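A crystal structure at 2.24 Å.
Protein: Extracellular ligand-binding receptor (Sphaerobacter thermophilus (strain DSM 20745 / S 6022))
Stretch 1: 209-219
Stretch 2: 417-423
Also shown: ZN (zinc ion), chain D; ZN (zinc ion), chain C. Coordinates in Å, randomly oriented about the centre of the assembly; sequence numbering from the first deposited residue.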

# COMPACT_ATOMS: atom_id res chain seq x y z
N MSE A 209 -12.68 1.54 6.26
CA MSE A 209 -13.61 1.44 7.40
C MSE A 209 -14.23 0.06 7.43
O MSE A 209 -14.30 -0.59 8.50
CB MSE A 209 -14.69 2.54 7.39
CG MSE A 209 -14.05 3.83 7.86
SE MSE A 209 -15.35 5.27 8.22
CE MSE A 209 -16.39 5.19 6.58
N ALA A 210 -14.64 -0.43 6.27
CA ALA A 210 -15.30 -1.72 6.17
C ALA A 210 -14.39 -2.86 6.52
O ALA A 210 -14.84 -3.84 7.10
CB ALA A 210 -15.86 -1.91 4.76
N ALA A 211 -13.11 -2.73 6.22
CA ALA A 211 -12.18 -3.81 6.47
C ALA A 211 -11.88 -3.84 7.96
O ALA A 211 -11.80 -4.90 8.56
CB ALA A 211 -10.92 -3.63 5.63
N PHE A 212 -11.78 -2.65 8.56
CA PHE A 212 -11.54 -2.56 9.98
C PHE A 212 -12.71 -3.10 10.78
O PHE A 212 -12.52 -3.86 11.71
CB PHE A 212 -11.24 -1.14 10.41
CG PHE A 212 -10.60 -1.06 11.77
CD1 PHE A 212 -11.37 -1.09 12.93
CD2 PHE A 212 -9.21 -1.00 11.89
CE1 PHE A 212 -10.79 -1.04 14.18
CE2 PHE A 212 -8.62 -0.91 13.14
CZ PHE A 212 -9.42 -0.94 14.29
N ARG A 213 -13.91 -2.65 10.44
CA ARG A 213 -15.15 -3.12 11.04
C ARG A 213 -15.27 -4.64 11.02
O ARG A 213 -15.61 -5.29 12.02
CB ARG A 213 -16.33 -2.56 10.25
CG ARG A 213 -17.68 -3.15 10.62
CD ARG A 213 -18.81 -2.68 9.71
NE ARG A 213 -19.17 -1.27 9.90
CZ ARG A 213 -19.97 -0.80 10.86
NH1 ARG A 213 -20.23 0.50 10.92
NH2 ARG A 213 -20.51 -1.63 11.75
N SER A 214 -15.04 -5.18 9.84
CA SER A 214 -15.18 -6.61 9.61
C SER A 214 -14.31 -7.42 10.56
O SER A 214 -14.82 -8.29 11.24
CB SER A 214 -14.82 -6.93 8.16
OG SER A 214 -14.76 -8.32 7.96
N ARG A 215 -13.03 -7.10 10.67
CA ARG A 215 -12.17 -7.81 11.62
C ARG A 215 -12.53 -7.52 13.05
O ARG A 215 -12.37 -8.40 13.91
CB ARG A 215 -10.70 -7.42 11.51
CG ARG A 215 -9.99 -7.75 10.22
CD ARG A 215 -9.90 -9.23 9.95
NE ARG A 215 -9.15 -9.96 10.95
CZ ARG A 215 -8.84 -11.25 10.82
NH1 ARG A 215 -9.22 -11.90 9.73
NH2 ARG A 215 -8.17 -11.89 11.78
N PHE A 216 -12.94 -6.28 13.35
CA PHE A 216 -13.17 -5.92 14.75
C PHE A 216 -14.40 -6.63 15.12
O PHE A 216 -14.50 -7.13 16.24
CB PHE A 216 -13.24 -4.39 14.95
CG PHE A 216 -13.28 -3.92 16.39
CD1 PHE A 216 -12.24 -4.16 17.24
CD2 PHE A 216 -14.37 -3.21 16.87
CE1 PHE A 216 -12.27 -3.73 18.57
CE2 PHE A 216 -14.43 -2.76 18.19
CZ PHE A 216 -13.37 -3.02 19.05
N GLU A 217 -15.35 -6.74 14.20
CA GLU A 217 -16.63 -7.40 14.48
C GLU A 217 -16.47 -8.91 14.62
O GLU A 217 -17.05 -9.50 15.50
CB GLU A 217 -17.72 -7.07 13.43
CG GLU A 217 -18.32 -5.69 13.64
CD GLU A 217 -19.43 -5.32 12.68
OE1 GLU A 217 -19.69 -6.05 11.71
OE2 GLU A 217 -20.03 -4.26 12.88
N GLN A 218 -15.67 -9.51 13.76
CA GLN A 218 -15.35 -10.93 13.88
C GLN A 218 -14.68 -11.28 15.17
O GLN A 218 -14.91 -12.36 15.66
CB GLN A 218 -14.44 -11.36 12.73
CG GLN A 218 -15.20 -11.38 11.42
CD GLN A 218 -14.39 -11.80 10.20
OE1 GLN A 218 -13.15 -11.93 10.25
NE2 GLN A 218 -15.10 -12.04 9.10
N ALA A 219 -13.85 -10.41 15.77
CA ALA A 219 -13.26 -10.76 17.08
C ALA A 219 -14.23 -10.61 18.23
O ALA A 219 -13.91 -11.02 19.35
CB ALA A 219 -12.01 -9.97 17.38
ZN ZN D . 4.39 -17.44 5.42
ZN ZN C . -7.07 -16.66 4.05
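Stretch 2, residues 417-423: DFDDLSF

How does the end of the chain lie on the helix? Stretch 1 belongs to a helix that begins earlier in the chain, held by regular i to i+4 backbone hydrogen bonds such as Ser-214 N to Ala-210 O at 3.1 Å. Stretch 2 is the C-terminal tail: it turns a corner at Asp-417, passes through Phe-418 in an extended conformation, and then runs as an irregular loop through Asp-420 and Leu-421 to the terminal carboxylate of Phe-423. Because the tail is not a regular element over this length, no crossing angle describes it. Its contacts go from Arg-215, met by Phe-418, to Phe-423, which reaches back along the helix to Ser-214 and Ala-211. The backbones come nearest at this last residue, where the CA atoms of Ala-211 and Phe-423 are 5.4 Å apart. The contact is small, 279 Å² summed over both sides, and it rests mainly on Phe-423 and Arg-215, with Ala-211 next and smaller shares from Ser-422, Phe-418 and Ser-214.

What fixes Phe-423 at the end of the chain? Two features of the residue are used at once. Its carboxylate accepts a hydrogen bond from Ser-214, whose CA-to-CB bond points toward the tail; with chi1 at 171° (t), Ser-214 OG reaches Phe-423 OXT at 2.9 Å. The aromatic side chain, in the p rotamer with chi2 of 83°, meets the helix at Ala-211, where Ala-211 CB lies only 3.3 Å from Phe-423 CD1. That is a tight apolar contact, in which the ring packs directly on the methyl group. The aliphatic part of Arg-215 adds a further contact, with Arg-215 CD 3.9 Å from Phe-423 CB.

Why does Arg-215 fold as it does? Its CA-to-CB bond points sideways to the tail, yet its end comes nearer. The first three chi angles, -64°, -64° and -61°, are all m, so the side chain curls rather than extending straight from the helix. This brings NH1 to the backbone carbonyl of Ser-422, with a hydrogen bond of 2.7 Å from Arg-215 NH1 to Ser-422 O and an N-H...acceptor angle of 156°. The acceptor lies near the plane of the guanidinium, at its edge, where the N-H groups point. Over one face of the same group sits Phe-418, with Phe-418 CE1 4.2 Å from Arg-215 CZ; seen from the phenylalanine, the guanidinium lies at the ring edge. Phe-418 reaches this position with chi1 at -160° (t). The remaining donors, NE and NH2, are satisfied elsewhere in the structure.

What shapes the tail between Phe-418 and Ser-422? Asp-419, in the p rotamer, directs its carboxylate to the residues that follow. Its OD1 accepts a hydrogen bond from the backbone, Leu-421 N to Asp-419 OD1 at 3.0 Å, and another from Ser-422 OG at 3.2 Å. Ser-422 also has a p rotamer, with chi1 at 46°, which places its hydroxyl within reach of that oxygen. The other oxygen, Asp-419 OD2, binds the chain C zinc ion at 2.1 Å, so one side chain both braces the turn and holds a metal.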

# COMPACT_ATOMS: atom_id res chain seq x y z
N ASP A 417 1.47 -14.02 6.65
CA ASP A 417 0.53 -14.70 5.77
C ASP A 417 -0.87 -14.12 5.85
O ASP A 417 -1.88 -14.82 5.84
CB ASP A 417 0.53 -16.19 6.04
CG ASP A 417 1.97 -16.79 5.97
OD1 ASP A 417 2.48 -17.15 4.93
OD2 ASP A 417 2.55 -17.02 7.02
N PHE A 418 -0.92 -12.82 5.91
CA PHE A 418 -2.18 -12.14 5.90
C PHE A 418 -2.62 -11.83 4.45
O PHE A 418 -1.96 -11.06 3.74
CB PHE A 418 -2.08 -10.91 6.73
CG PHE A 418 -3.43 -10.40 7.18
CD1 PHE A 418 -4.11 -11.04 8.23
CD2 PHE A 418 -4.01 -9.34 6.54
CE1 PHE A 418 -5.34 -10.55 8.62
CE2 PHE A 418 -5.27 -8.88 6.90
CZ PHE A 418 -5.92 -9.46 7.94
N ASP A 419 -3.71 -12.45 4.02
CA ASP A 419 -4.16 -12.30 2.65
C ASP A 419 -5.23 -11.23 2.47
O ASP A 419 -5.70 -10.64 3.45
CB ASP A 419 -4.62 -13.62 2.05
CG ASP A 419 -5.80 -14.23 2.75
OD1 ASP A 419 -6.78 -13.55 3.14
OD2 ASP A 419 -5.74 -15.48 2.88
N ASP A 420 -5.61 -10.99 1.22
CA ASP A 420 -6.55 -9.92 0.91
C ASP A 420 -8.02 -10.38 0.94
O ASP A 420 -8.91 -9.72 0.44
CB ASP A 420 -6.18 -9.22 -0.43
CG ASP A 420 -6.21 -10.16 -1.61
OD1 ASP A 420 -6.21 -11.39 -1.43
OD2 ASP A 420 -6.18 -9.65 -2.76
N LEU A 421 -8.30 -11.51 1.57
CA LEU A 421 -9.62 -12.04 1.53
C LEU A 421 -10.18 -12.19 2.91
O LEU A 421 -11.27 -12.67 3.04
CB LEU A 421 -9.60 -13.40 0.88
CG LEU A 421 -9.19 -13.52 -0.58
CD1 LEU A 421 -9.00 -15.00 -0.91
CD2 LEU A 421 -10.29 -12.93 -1.42
N SER A 422 -9.44 -11.81 3.95
CA SER A 422 -9.76 -12.32 5.30
C SER A 422 -10.47 -11.21 6.13
O SER A 422 -10.26 -11.08 7.33
CB SER A 422 -8.47 -12.84 5.96
OG SER A 422 -7.38 -11.90 5.77
N PHE A 423 -11.29 -10.41 5.45
CA PHE A 423 -11.91 -9.21 6.00
C PHE A 423 -12.95 -8.70 5.00
O PHE A 423 -13.06 -9.24 3.87
CB PHE A 423 -10.87 -8.11 6.36
CG PHE A 423 -10.03 -7.62 5.20
CD1 PHE A 423 -10.50 -6.65 4.34
CD2 PHE A 423 -8.77 -8.14 4.98
CE1 PHE A 423 -9.76 -6.22 3.25
CE2 PHE A 423 -7.99 -7.70 3.91
CZ PHE A 423 -8.51 -6.72 3.04
OXT PHE A 423 -13.71 -7.78 5.32